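Local coordinates for peptide ABC transporter, peptide-binding protein (Enterococcus faecalis, PDB 3O6P), which probably binds peptides for uptake by an ABC transporter, as a fragment holding one part of an oligopeptide-binding protein of the solute-binding family 5, at residues 33-38 / 48-53; 41-46 / 224-229; 163-168 / 203-208; 188-193 / 209-214; 17-20 / 24-27. All coordinates share one frame; numbering follows the deposited sequence. Where two conformers were deposited one is given.

Contact 1: residues 33-38 / 48-53; sequences IDRKAL and IEPNGL
The aliphatic part of Arg35 lies against Pro50 CD, the two side chains crossing at about a right angle, with Arg35 CG 3.9 Å from Pro50 CD. This is the close, buried half of the contact. Arg35 is in the first turn of helix 35-43, and its chain bends at chi2 (-59°), so that CB and CG rest on the proline while the guanidinium is carried past it. That group is well occupied: NE donates to Pro224 O of the edge strand 223-228, NH2 to Ser30 OG, and NH1 makes a weak bond to Ile33 O, its N-H...O angle being 132°. Glu49 CG packs on the same arginine, 4.0 Å from Arg35 CB.

The outer half is looser and exposed. Glu49 reaches over the start of the helix, and its OE2 comes 3.5 Å from Lys36 CB, beside the methylenes and not at the ammonium. Lys36 NZ remains 4.2 Å from Glu49 OE2, beyond a salt bridge, and is paired instead with Glu40 on its own helix. Just before that helix, Asp34 is the N-cap, its OD1 taking the N-H of Ala37 from above the carboxylate plane. The loop after helix 35-43 is thus joined to the helix start by apolar contact, with charge attraction at the surface probably adding only a modest electrostatic term.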
# COMPACT_ATOMS: atom_id res chain seq x y z
N ILE A 33 -4.10 -0.01 11.71
CA ILE A 33 -5.33 0.50 11.07
C ILE A 33 -6.38 -0.60 10.96
O ILE A 33 -6.17 -1.61 10.27
CB ILE A 33 -5.01 1.09 9.67
CG1 ILE A 33 -3.89 2.16 9.73
CG2 ILE A 33 -6.30 1.60 8.96
CD1 ILE A 33 -3.28 2.43 8.35
N ASP A 34 -7.49 -0.40 11.65
CA ASP A 34 -8.60 -1.36 11.63
C ASP A 34 -9.38 -1.14 10.34
O ASP A 34 -10.26 -0.30 10.28
CB ASP A 34 -9.47 -1.12 12.87
CG ASP A 34 -10.59 -2.13 13.05
OD1 ASP A 34 -10.86 -2.94 12.12
OD2 ASP A 34 -11.23 -2.10 14.15
N ARG A 35 -9.03 -1.91 9.31
CA ARG A 35 -9.65 -1.77 7.98
C ARG A 35 -11.15 -2.10 8.02
O ARG A 35 -11.94 -1.52 7.25
CB ARG A 35 -9.01 -2.74 6.96
CG ARG A 35 -7.47 -2.80 6.82
CD ARG A 35 -6.91 -1.50 6.45
NE ARG A 35 -5.52 -1.54 5.93
CZ ARG A 35 -4.43 -1.92 6.61
NH1 ARG A 35 -4.50 -2.39 7.86
NH2 ARG A 35 -3.24 -1.83 6.04
N LYS A 36 -11.53 -3.07 8.86
CA LYS A 36 -12.95 -3.42 9.00
C LYS A 36 -13.75 -2.21 9.50
O LYS A 36 -14.78 -1.84 8.94
CB LYS A 36 -13.11 -4.63 9.94
CG LYS A 36 -14.53 -5.18 9.99
CD LYS A 36 -14.64 -6.37 10.96
CE LYS A 36 -16.03 -7.01 10.90
NZ LYS A 36 -16.31 -7.71 9.60
N ALA A 37 -13.27 -1.56 10.55
CA ALA A 37 -13.93 -0.35 11.06
C ALA A 37 -13.95 0.74 9.99
O ALA A 37 -14.95 1.48 9.83
CB ALA A 37 -13.21 0.15 12.34
N LEU A 38 -12.84 0.89 9.27
CA LEU A 38 -12.76 1.93 8.26
C LEU A 38 -13.86 1.70 7.24
O LEU A 38 -14.61 2.62 6.91
CB LEU A 38 -11.38 1.95 7.57
CG LEU A 38 -11.20 2.88 6.34
CD1 LEU A 38 -11.43 4.38 6.67
CD2 LEU A 38 -9.80 2.64 5.76
N ILE A 48 -14.64 -2.48 0.68
CA ILE A 48 -14.39 -3.69 1.50
C ILE A 48 -12.95 -3.75 1.95
O ILE A 48 -12.08 -3.05 1.40
CB ILE A 48 -14.76 -5.00 0.74
CG1 ILE A 48 -13.86 -5.22 -0.47
CG2 ILE A 48 -16.22 -4.99 0.34
CD1 ILE A 48 -14.02 -6.59 -1.14
N GLU A 49 -12.69 -4.54 2.98
CA GLU A 49 -11.30 -4.76 3.42
C GLU A 49 -10.42 -5.20 2.25
O GLU A 49 -10.87 -5.96 1.38
CB GLU A 49 -11.25 -5.80 4.51
CG GLU A 49 -11.85 -5.31 5.80
CD GLU A 49 -11.92 -6.41 6.83
OE1 GLU A 49 -10.87 -6.88 7.29
OE2 GLU A 49 -13.04 -6.81 7.19
N PRO A 50 -9.16 -4.71 2.22
CA PRO A 50 -8.28 -5.09 1.09
C PRO A 50 -7.60 -6.44 1.40
O PRO A 50 -7.03 -6.61 2.49
CB PRO A 50 -7.25 -3.96 1.09
CG PRO A 50 -7.11 -3.57 2.58
CD PRO A 50 -8.48 -3.85 3.21
N ASN A 51 -7.66 -7.39 0.48
CA ASN A 51 -6.86 -8.61 0.64
C ASN A 51 -5.39 -8.23 0.59
O ASN A 51 -4.60 -8.64 1.46
CB ASN A 51 -7.16 -9.60 -0.48
CG ASN A 51 -6.35 -10.85 -0.35
OD1 ASN A 51 -6.65 -11.70 0.50
ND2 ASN A 51 -5.27 -10.96 -1.16
N GLY A 52 -5.04 -7.42 -0.40
CA GLY A 52 -3.65 -6.98 -0.62
C GLY A 52 -3.68 -5.78 -1.54
O GLY A 52 -4.48 -4.84 -1.37
N LEU A 53 -2.79 -5.79 -2.53
CA LEU A 53 -2.72 -4.71 -3.49
C LEU A 53 -3.65 -5.01 -4.66
O LEU A 53 -4.49 -4.17 -5.02
CB LEU A 53 -1.28 -4.53 -3.98
CG LEU A 53 -1.11 -3.54 -5.13
CD1 LEU A 53 -1.59 -2.13 -4.71
CD2 LEU A 53 0.33 -3.49 -5.64

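Contact 2: residues 41-46 / 224-229; sequences SILGDG and PLFQKS
A single methyl, Leu43 CD1, sits over one face of the Phe226 ring in a CH-pi contact, 3.9 Å from the ring centroid and 21° off the ring normal. Phe226 belongs to a classic beta bulge: it and Leu225 both face Gln7 of the neighbouring antiparallel strand 5-11. The bulge lies in strand 223-228, an outer strand of the mixed five-stranded sheet, and the contact lays the end of helix 35-43 over it. Phe226 CG stands between the backbone N and the carbonyl carbon (chi1 59°), which brings the ring up to the leucine methyl. The methyl is offset toward the ring rim, nearly equidistant from CD2 and CE2. Leu38 and Val39 of the same helix also touch this phenylalanine, while Leu43 packs in addition on Ser110 and Thr114 of helix 109-125.

Past the helix the chain turns at Gly44, which has positive phi, and runs out to the surface. There the Lys228 side chain passes Asp45 obliquely, with its CE 3.5 Å from Asp45 OD2. The charged ends do not meet, Lys228 NZ being 4.8 Å from Asp45 OD2, and the other oxygen, Asp45 OD1, is hydrogen-bonded to Ser47 OG. Polar linkage between the two segments goes through water: one molecule donates to Gly46 O at 2.7 Å and accepts from Ser229 N at 2.8 Å.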
# COMPACT_ATOMS: atom_id res chain seq x y z
N SER A 41 -17.75 1.34 9.41
CA SER A 41 -18.24 2.41 10.27
C SER A 41 -17.92 3.78 9.68
O SER A 41 -18.75 4.68 9.72
CB SER A 41 -17.63 2.26 11.66
OG SER A 41 -18.10 3.32 12.46
N ILE A 42 -16.74 3.92 9.11
CA ILE A 42 -16.29 5.22 8.63
C ILE A 42 -16.83 5.50 7.24
O ILE A 42 -17.51 6.52 7.04
CB ILE A 42 -14.75 5.37 8.67
CG1 ILE A 42 -14.21 5.09 10.09
CG2 ILE A 42 -14.32 6.75 8.16
CD1 ILE A 42 -14.60 6.12 11.14
N LEU A 43 -16.60 4.58 6.31
CA LEU A 43 -16.99 4.83 4.92
C LEU A 43 -18.43 4.40 4.63
O LEU A 43 -19.24 5.22 4.16
CB LEU A 43 -16.02 4.15 3.95
CG LEU A 43 -14.60 4.70 3.94
CD1 LEU A 43 -13.68 3.77 3.15
CD2 LEU A 43 -14.61 6.13 3.40
N GLY A 44 -18.73 3.12 4.87
CA GLY A 44 -20.08 2.58 4.70
C GLY A 44 -20.63 2.78 3.31
O GLY A 44 -21.84 3.06 3.14
N ASP A 45 -19.77 2.67 2.31
CA ASP A 45 -20.12 3.05 0.94
C ASP A 45 -19.88 1.93 -0.05
O ASP A 45 -19.90 2.17 -1.26
CB ASP A 45 -19.32 4.30 0.51
CG ASP A 45 -17.83 4.01 0.39
OD1 ASP A 45 -17.37 2.89 0.75
OD2 ASP A 45 -17.09 4.92 -0.08
N GLY A 46 -19.69 0.72 0.45
CA GLY A 46 -19.51 -0.44 -0.42
C GLY A 46 -18.06 -0.86 -0.51
O GLY A 46 -17.74 -1.93 -1.03
N PRO A 224 -2.12 -0.86 1.61
CA PRO A 224 -3.52 -0.83 1.09
C PRO A 224 -4.51 -0.55 2.20
O PRO A 224 -4.34 -1.03 3.32
CB PRO A 224 -3.71 -2.25 0.52
CG PRO A 224 -2.29 -2.74 0.24
CD PRO A 224 -1.50 -2.19 1.43
N LEU A 225 -5.50 0.29 1.89
CA LEU A 225 -6.51 0.69 2.87
C LEU A 225 -7.85 -0.00 2.65
O LEU A 225 -8.47 -0.47 3.61
CB LEU A 225 -6.67 2.22 2.86
CG LEU A 225 -5.41 3.01 3.21
CD1 LEU A 225 -5.76 4.50 3.06
CD2 LEU A 225 -4.97 2.68 4.66
N PHE A 226 -8.30 -0.07 1.40
CA PHE A 226 -9.55 -0.76 1.09
C PHE A 226 -9.64 -1.01 -0.40
O PHE A 226 -8.87 -0.45 -1.19
CB PHE A 226 -10.78 0.03 1.59
CG PHE A 226 -10.92 1.44 1.01
CD1 PHE A 226 -11.56 1.64 -0.22
CD2 PHE A 226 -10.45 2.56 1.72
CE1 PHE A 226 -11.72 2.95 -0.77
CE2 PHE A 226 -10.60 3.87 1.19
CZ PHE A 226 -11.24 4.06 -0.07
N GLN A 227 -10.59 -1.87 -0.79
CA GLN A 227 -10.92 -2.10 -2.20
C GLN A 227 -12.35 -1.61 -2.46
O GLN A 227 -13.22 -1.70 -1.59
CB GLN A 227 -10.80 -3.60 -2.50
CG GLN A 227 -11.38 -4.02 -3.86
CD GLN A 227 -11.32 -5.51 -4.08
OE1 GLN A 227 -10.45 -6.21 -3.52
NE2 GLN A 227 -12.23 -6.02 -4.90
N LYS A 228 -12.60 -1.07 -3.64
CA LYS A 228 -13.95 -0.66 -4.01
C LYS A 228 -14.11 -1.14 -5.44
O LYS A 228 -13.42 -0.65 -6.34
CB LYS A 228 -14.11 0.86 -3.86
CG LYS A 228 -15.58 1.36 -3.87
CD LYS A 228 -15.68 2.78 -3.32
CE LYS A 228 -17.12 3.26 -3.15
NZ LYS A 228 -17.91 2.99 -4.35
N SER A 229 -14.99 -2.12 -5.63
CA SER A 229 -15.01 -2.92 -6.88
C SER A 229 -16.31 -2.85 -7.64
O SER A 229 -17.36 -2.66 -7.04
CB SER A 229 -14.61 -4.39 -6.61
OG SER A 229 -14.88 -4.78 -5.27
O HOH W 1 -16.59 -2.69 -3.40

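Contact 3: residues 163-168 / 203-208; sequences DPSSFL and EKRWDD
Asp163 and Arg205 reach toward each other from opposite directions and meet as a salt bridge, the carboxylate and guanidinium planes only 25° apart. The bridge ties the capped turn leading into the short helix 165-168 to the long helix 202-218. Arg205 is extended from CG to NE, which carries its guanidinium across to the loop, where the carboxylate carbon lies at its edge and in its plane. The two bonds are unequal. Arg205 NH2 is 2.8 Å from Asp163 OD2, with the nitrogen lying above the carboxylate plane, whereas Arg205 NH1 to Asp163 OD1, at 3.3 Å, is weak. Arg205 NE donates to Ala194 O, so that the arginine also reaches the end of helix 185-195.

Asp163 has CG anti to the backbone N (chi1 -165°), which brings OD2 back to the turn that leads into helix 165-168. This oxygen receives the N-H of Ser165, a capping bond of 3.0 Å. The Ser165 hydroxyl also lies very close, its OG an unusually short 2.5 Å from Asp163 OD2. The cationic NH2 and the backbone N-H together would probably stabilise the charged form of the aspartate and hold its rotation.

Beside the salt bridge, the Pro164 ring leans obliquely toward the indole of Trp206, which packs edge-to-face with Phe68 and donates through NE1 to Glu71. Within helix 202-218, Lys204 forms a salt bridge with Asp208, one turn later, whose OD2 uses its syn lone pair. The apolar contact across the two segments is the loose one, Pro164 CG lying 4.4 Å from Trp206 CZ3.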
# COMPACT_ATOMS: atom_id res chain seq x y z
N ASP A 163 -6.28 -7.10 -15.26
CA ASP A 163 -5.01 -7.78 -15.10
C ASP A 163 -4.22 -7.33 -13.86
O ASP A 163 -4.05 -6.14 -13.63
CB ASP A 163 -4.14 -7.66 -16.35
CG ASP A 163 -3.00 -8.65 -16.32
OD1 ASP A 163 -3.20 -9.85 -16.68
OD2 ASP A 163 -1.90 -8.23 -15.93
N PRO A 164 -3.69 -8.30 -13.09
CA PRO A 164 -2.98 -7.93 -11.86
C PRO A 164 -1.78 -7.02 -12.11
O PRO A 164 -1.46 -6.21 -11.26
CB PRO A 164 -2.54 -9.29 -11.29
CG PRO A 164 -3.49 -10.27 -11.89
CD PRO A 164 -3.69 -9.76 -13.28
N SER A 165 -1.14 -7.13 -13.28
CA SER A 165 0.03 -6.30 -13.56
C SER A 165 -0.33 -4.81 -13.60
O SER A 165 0.55 -3.99 -13.40
CB SER A 165 0.67 -6.70 -14.89
OG SER A 165 -0.19 -6.40 -15.97
N SER A 166 -1.59 -4.48 -13.88
CA SER A 166 -2.04 -3.09 -13.88
C SER A 166 -1.70 -2.44 -12.54
O SER A 166 -1.30 -1.28 -12.49
CB SER A 166 -3.53 -3.01 -14.14
OG SER A 166 -3.97 -1.67 -14.19
N PHE A 167 -1.87 -3.20 -11.46
CA PHE A 167 -1.54 -2.71 -10.12
C PHE A 167 -0.08 -2.90 -9.77
O PHE A 167 0.56 -2.00 -9.21
CB PHE A 167 -2.40 -3.43 -9.09
CG PHE A 167 -3.85 -3.05 -9.17
CD1 PHE A 167 -4.38 -2.07 -8.31
CD2 PHE A 167 -4.69 -3.64 -10.14
CE1 PHE A 167 -5.70 -1.69 -8.41
CE2 PHE A 167 -6.03 -3.28 -10.23
CZ PHE A 167 -6.53 -2.28 -9.36
N LEU A 168 0.45 -4.08 -10.09
CA LEU A 168 1.79 -4.43 -9.64
C LEU A 168 2.86 -3.57 -10.35
O LEU A 168 3.83 -3.16 -9.71
CB LEU A 168 2.05 -5.92 -9.85
CG LEU A 168 1.10 -6.84 -9.08
CD1 LEU A 168 1.18 -8.26 -9.67
CD2 LEU A 168 1.45 -6.86 -7.57
N GLU A 203 1.54 -19.49 -17.52
CA GLU A 203 1.61 -20.05 -16.17
C GLU A 203 2.80 -19.48 -15.40
O GLU A 203 2.69 -19.20 -14.20
CB GLU A 203 1.63 -21.57 -16.20
CG GLU A 203 0.37 -22.18 -16.79
CD GLU A 203 0.46 -23.69 -16.92
OE1 GLU A 203 1.52 -24.24 -16.57
OE2 GLU A 203 -0.52 -24.32 -17.37
N LYS A 204 3.92 -19.28 -16.09
CA LYS A 204 5.06 -18.62 -15.45
C LYS A 204 4.71 -17.16 -15.17
O LYS A 204 5.05 -16.64 -14.12
CB LYS A 204 6.34 -18.72 -16.30
CG LYS A 204 7.53 -18.15 -15.53
CD LYS A 204 8.83 -18.05 -16.29
CE LYS A 204 9.84 -17.26 -15.45
NZ LYS A 204 9.73 -15.78 -15.59
N ARG A 205 4.01 -16.51 -16.10
CA ARG A 205 3.64 -15.10 -15.90
C ARG A 205 2.73 -14.95 -14.66
O ARG A 205 2.86 -14.02 -13.85
CB ARG A 205 2.98 -14.52 -17.16
CG ARG A 205 2.52 -13.08 -16.97
CD ARG A 205 2.08 -12.43 -18.29
NE ARG A 205 1.68 -11.05 -17.99
CZ ARG A 205 0.44 -10.68 -17.68
NH1 ARG A 205 -0.54 -11.58 -17.65
NH2 ARG A 205 0.17 -9.40 -17.41
N TRP A 206 1.79 -15.88 -14.53
CA TRP A 206 0.90 -15.87 -13.37
C TRP A 206 1.69 -16.03 -12.07
O TRP A 206 1.47 -15.32 -11.08
CB TRP A 206 -0.13 -17.01 -13.50
CG TRP A 206 -1.17 -17.07 -12.40
CD1 TRP A 206 -1.20 -17.95 -11.35
CD2 TRP A 206 -2.34 -16.24 -12.27
NE1 TRP A 206 -2.31 -17.72 -10.58
CE2 TRP A 206 -3.03 -16.68 -11.11
CE3 TRP A 206 -2.87 -15.17 -13.01
CZ2 TRP A 206 -4.23 -16.09 -10.68
CZ3 TRP A 206 -4.08 -14.60 -12.59
CH2 TRP A 206 -4.73 -15.05 -11.42
N ASP A 207 2.61 -16.99 -12.07
CA ASP A 207 3.41 -17.22 -10.87
C ASP A 207 4.32 -16.01 -10.56
O ASP A 207 4.53 -15.68 -9.40
CB ASP A 207 4.19 -18.53 -10.98
CG ASP A 207 3.32 -19.77 -10.76
OD1 ASP A 207 2.14 -19.64 -10.35
OD2 ASP A 207 3.80 -20.89 -11.02
N ASP A 208 4.85 -15.36 -11.60
CA ASP A 208 5.64 -14.13 -11.41
C ASP A 208 4.79 -13.02 -10.76
O ASP A 208 5.23 -12.33 -9.82
CB ASP A 208 6.20 -13.65 -12.74
CG ASP A 208 7.42 -14.44 -13.18
OD1 ASP A 208 8.18 -14.92 -12.30
OD2 ASP A 208 7.64 -14.55 -14.40

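Contact 4: residues 188-193 / 209-214; sequences DKFVKA and MLNAEK
Phe190 lays its ring flat against Asn211, whose CB sits almost exactly over the ring centre, 3.4 Å from the centroid and 3° off the normal. This is a CH-pi contact through the CB methylene, and all six ring carbons are within 3.7 Å of Asn211 CB. Beyond it the amide is turned obliquely to the ring plane, with ND2 out near the rim at CE1. Phe190 has its CG anti to the carbonyl carbon (chi1 -67°), placing the ring beside Asn211 CB.

The two segments belong to helices 185-195 and 202-218, a pair packed roughly antiparallel, with 147° between their directions and the segment axes 7.9 Å apart. The small Ala212 is consistent with so close an approach: it lies where the two backbones come nearest, beside Phe190, and its CB is 3.9 Å from Phe190 CB. On the buried side Val191 completes the packing, its CB 4.3 Å from Ala212 CB, and leads on to Leu168 of helix 165-168, which also touches Met209 at the start of the second segment.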
# COMPACT_ATOMS: atom_id res chain seq x y z
N ASP A 188 10.99 -6.04 -8.31
CA ASP A 188 11.30 -5.64 -9.69
C ASP A 188 11.48 -6.87 -10.58
O ASP A 188 10.97 -6.91 -11.73
CB ASP A 188 12.59 -4.82 -9.76
CG ASP A 188 12.39 -3.33 -9.49
OD1 ASP A 188 11.31 -2.89 -9.02
OD2 ASP A 188 13.36 -2.59 -9.73
N LYS A 189 12.22 -7.86 -10.07
CA LYS A 189 12.51 -9.07 -10.81
C LYS A 189 11.21 -9.73 -11.25
O LYS A 189 11.03 -10.05 -12.41
CB LYS A 189 13.34 -10.05 -9.97
CG LYS A 189 13.81 -11.29 -10.74
CD LYS A 189 14.38 -12.33 -9.81
CE LYS A 189 13.26 -13.18 -9.23
NZ LYS A 189 13.80 -14.26 -8.35
N PHE A 190 10.29 -9.93 -10.31
CA PHE A 190 9.04 -10.62 -10.61
C PHE A 190 8.14 -9.80 -11.56
O PHE A 190 7.61 -10.36 -12.55
CB PHE A 190 8.28 -10.94 -9.31
CG PHE A 190 8.95 -11.98 -8.43
CD1 PHE A 190 9.33 -13.23 -8.93
CD2 PHE A 190 9.14 -11.71 -7.06
CE1 PHE A 190 9.92 -14.19 -8.06
CE2 PHE A 190 9.73 -12.66 -6.20
CZ PHE A 190 10.13 -13.90 -6.71
N VAL A 191 7.98 -8.51 -11.27
CA VAL A 191 7.00 -7.73 -12.01
C VAL A 191 7.44 -7.48 -13.44
O VAL A 191 6.61 -7.43 -14.35
CB VAL A 191 6.55 -6.43 -11.26
CG1 VAL A 191 7.67 -5.39 -11.20
CG2 VAL A 191 5.33 -5.85 -11.92
N LYS A 192 8.75 -7.34 -13.64
CA LYS A 192 9.30 -7.18 -14.98
C LYS A 192 9.23 -8.49 -15.75
O LYS A 192 8.85 -8.50 -16.92
CB LYS A 192 10.75 -6.70 -14.90
CG LYS A 192 10.91 -5.33 -14.27
CD LYS A 192 10.98 -4.23 -15.31
CE LYS A 192 11.24 -2.86 -14.66
NZ LYS A 192 12.69 -2.52 -14.46
N ALA A 193 9.58 -9.60 -15.10
CA ALA A 193 9.49 -10.92 -15.73
C ALA A 193 8.09 -11.16 -16.29
O ALA A 193 7.95 -11.75 -17.37
CB ALA A 193 9.89 -12.05 -14.77
N MSE A 209 3.55 -12.87 -11.23
CA MSE A 209 2.69 -11.83 -10.67
C MSE A 209 2.30 -12.15 -9.23
O MSE A 209 2.30 -11.26 -8.38
CB MSE A 209 1.45 -11.62 -11.53
CG MSE A 209 1.82 -11.04 -12.92
SE MSE A 209 0.27 -10.59 -13.96
CE MSE A 209 -0.52 -12.35 -14.13
N LEU A 210 1.99 -13.43 -8.95
CA LEU A 210 1.72 -13.85 -7.55
C LEU A 210 2.91 -13.56 -6.63
O LEU A 210 2.73 -13.06 -5.51
CB LEU A 210 1.40 -15.34 -7.49
CG LEU A 210 0.02 -15.77 -7.95
CD1 LEU A 210 -0.01 -17.30 -7.97
CD2 LEU A 210 -1.04 -15.23 -7.00
N ASN A 211 4.11 -13.89 -7.11
CA ASN A 211 5.30 -13.60 -6.35
C ASN A 211 5.54 -12.11 -6.12
O ASN A 211 6.00 -11.72 -5.03
CB ASN A 211 6.53 -14.29 -6.97
CG ASN A 211 6.61 -15.76 -6.60
OD1 ASN A 211 6.38 -16.12 -5.45
ND2 ASN A 211 6.96 -16.61 -7.57
N ALA A 212 5.21 -11.30 -7.13
CA ALA A 212 5.28 -9.84 -6.98
C ALA A 212 4.34 -9.36 -5.88
O ALA A 212 4.75 -8.63 -4.95
CB ALA A 212 4.97 -9.13 -8.29
N GLU A 213 3.08 -9.79 -5.94
CA GLU A 213 2.11 -9.41 -4.89
C GLU A 213 2.62 -9.84 -3.51
O GLU A 213 2.59 -9.05 -2.58
CB GLU A 213 0.74 -10.08 -5.17
CG GLU A 213 -0.29 -10.00 -4.03
CD GLU A 213 -1.10 -8.70 -3.94
OE1 GLU A 213 -1.09 -7.87 -4.87
OE2 GLU A 213 -1.79 -8.53 -2.91
N LYS A 214 3.06 -11.08 -3.38
CA LYS A 214 3.52 -11.58 -2.07
C LYS A 214 4.76 -10.84 -1.61
O LYS A 214 5.00 -10.69 -0.41
CB LYS A 214 3.76 -13.09 -2.09
CG LYS A 214 2.47 -13.89 -2.31
CD LYS A 214 2.62 -15.36 -2.05
CE LYS A 214 3.29 -16.10 -3.13
NZ LYS A 214 3.20 -17.60 -2.80

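Contact 5: residues 17-20 / 24-27; sequences KSPF and NLRK
The Arg26 side chain curls back toward the preceding turn to reach Phe20 O, a carbonyl in the 3-10 segment ahead of its helix. From CB the chain leaves the helix with CG beside the backbone N, and CG already lies 3.3 Å from Phe20 O. CD follows at 3.2 Å from the same oxygen. At chi3 (-63°) the chain bends, so that NE moves off, making a weak bond to Met220 O, while NH1 comes round to Phe20 O at 2.9 Å. That bond is nearly straight, 168° at the hydrogen, and the oxygen lies in the guanidinium plane; the donor, in turn, is tilted 17° from the carbonyl plane. The remaining tip atom, NH2, donates to Asp219 O, so the arginine joins this turn to the chain that leads into strand 223-228.

Leu25 forms the apolar half. Its CD2 methyl is wedged against Pro19, 3.6 Å from Pro19 CB, and the same Leu25 CD2 meets the Phe20 ring obliquely, 3.9 Å from Phe20 CD1. Trp87 and Ala90 of helix 80-94 and Leu99 of strand 99-106 also touch this leucine, and Phe20 reaches Met101 of that strand.

Ahead of the proline, Ser18 OG accepts the N-H of Phe20. The arrangement is an ST turn running into a 3-10 segment, packed on helix 23-31 and against the sheet of this alpha/beta domain.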
# COMPACT_ATOMS: atom_id res chain seq x y z
N LYS A 17 18.06 7.53 4.51
CA LYS A 17 17.79 7.56 5.96
C LYS A 17 16.33 7.78 6.29
O LYS A 17 15.97 8.01 7.46
CB LYS A 17 18.65 8.63 6.63
CG LYS A 17 20.14 8.48 6.37
CD LYS A 17 20.69 7.23 7.03
CE LYS A 17 22.21 7.23 7.00
NZ LYS A 17 22.76 6.09 7.80
N SER A 18 15.46 7.70 5.28
CA SER A 18 14.03 7.83 5.55
C SER A 18 13.59 6.72 6.52
O SER A 18 13.93 5.53 6.31
CB SER A 18 13.19 7.69 4.29
OG SER A 18 11.83 7.74 4.68
N PRO A 19 12.79 7.08 7.55
CA PRO A 19 12.29 6.04 8.44
C PRO A 19 11.45 5.02 7.68
O PRO A 19 11.41 3.86 8.05
CB PRO A 19 11.39 6.80 9.43
CG PRO A 19 11.02 8.06 8.73
CD PRO A 19 12.19 8.40 7.85
N PHE A 20 10.81 5.46 6.60
CA PHE A 20 9.91 4.58 5.84
C PHE A 20 10.62 3.52 5.03
O PHE A 20 9.96 2.61 4.52
CB PHE A 20 8.96 5.41 4.98
CG PHE A 20 8.20 6.41 5.78
CD1 PHE A 20 7.30 5.99 6.77
CD2 PHE A 20 8.42 7.78 5.61
CE1 PHE A 20 6.59 6.93 7.55
CE2 PHE A 20 7.72 8.73 6.36
CZ PHE A 20 6.82 8.32 7.35
N ASN A 24 9.88 -2.82 9.20
CA ASN A 24 9.12 -2.92 10.45
C ASN A 24 8.25 -1.70 10.76
O ASN A 24 7.14 -1.85 11.29
CB ASN A 24 10.04 -3.24 11.62
CG ASN A 24 10.53 -4.67 11.56
OD1 ASN A 24 9.76 -5.59 11.26
ND2 ASN A 24 11.83 -4.88 11.81
N LEU A 25 8.73 -0.50 10.41
CA LEU A 25 7.87 0.68 10.54
C LEU A 25 6.68 0.63 9.60
O LEU A 25 5.55 0.94 10.00
CB LEU A 25 8.66 2.00 10.37
CG LEU A 25 7.82 3.29 10.32
CD1 LEU A 25 7.00 3.47 11.62
CD2 LEU A 25 8.71 4.52 10.04
N ARG A 26 6.92 0.26 8.34
CA ARG A 26 5.81 0.17 7.41
C ARG A 26 4.74 -0.84 7.90
O ARG A 26 3.53 -0.57 7.84
CB ARG A 26 6.31 -0.18 6.02
CG ARG A 26 7.32 0.82 5.47
CD ARG A 26 7.50 0.60 3.95
NE ARG A 26 8.04 -0.73 3.61
CZ ARG A 26 9.34 -1.03 3.47
NH1 ARG A 26 10.30 -0.11 3.68
NH2 ARG A 26 9.66 -2.29 3.16
N LYS A 27 5.19 -1.97 8.42
CA LYS A 27 4.29 -2.95 9.02
C LYS A 27 3.59 -2.41 10.27
O LYS A 27 2.40 -2.68 10.45
CB LYS A 27 5.06 -4.25 9.31
CG LYS A 27 5.49 -4.98 8.01
CD LYS A 27 6.48 -6.06 8.30
CE LYS A 27 7.03 -6.51 6.95
NZ LYS A 27 7.94 -7.68 7.13

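In the fold
Contact 5 is buried, contacts 1, 3 and 4 are partly so, and contact 2 lies at the surface. Contacts 1 and 2 share helix 35-43; contact 2 adds strand 223-228, to which Ile48 of contact 1 is probably bonded at Gln227. Both have an apolar half, but contact 2 adds a water bridge. Contacts 3 and 4 share helix 202-218, with centres about 7 Å apart, but one is an ion pair at a helix start and the other an aromatic helix-helix packing. Glu213 connects contact 4 to contact 1 through Leu53. Contact 5 stands apart, its centre at least about 20 Å from the others, and combines a charged donor on a carbonyl with buried apolar packing.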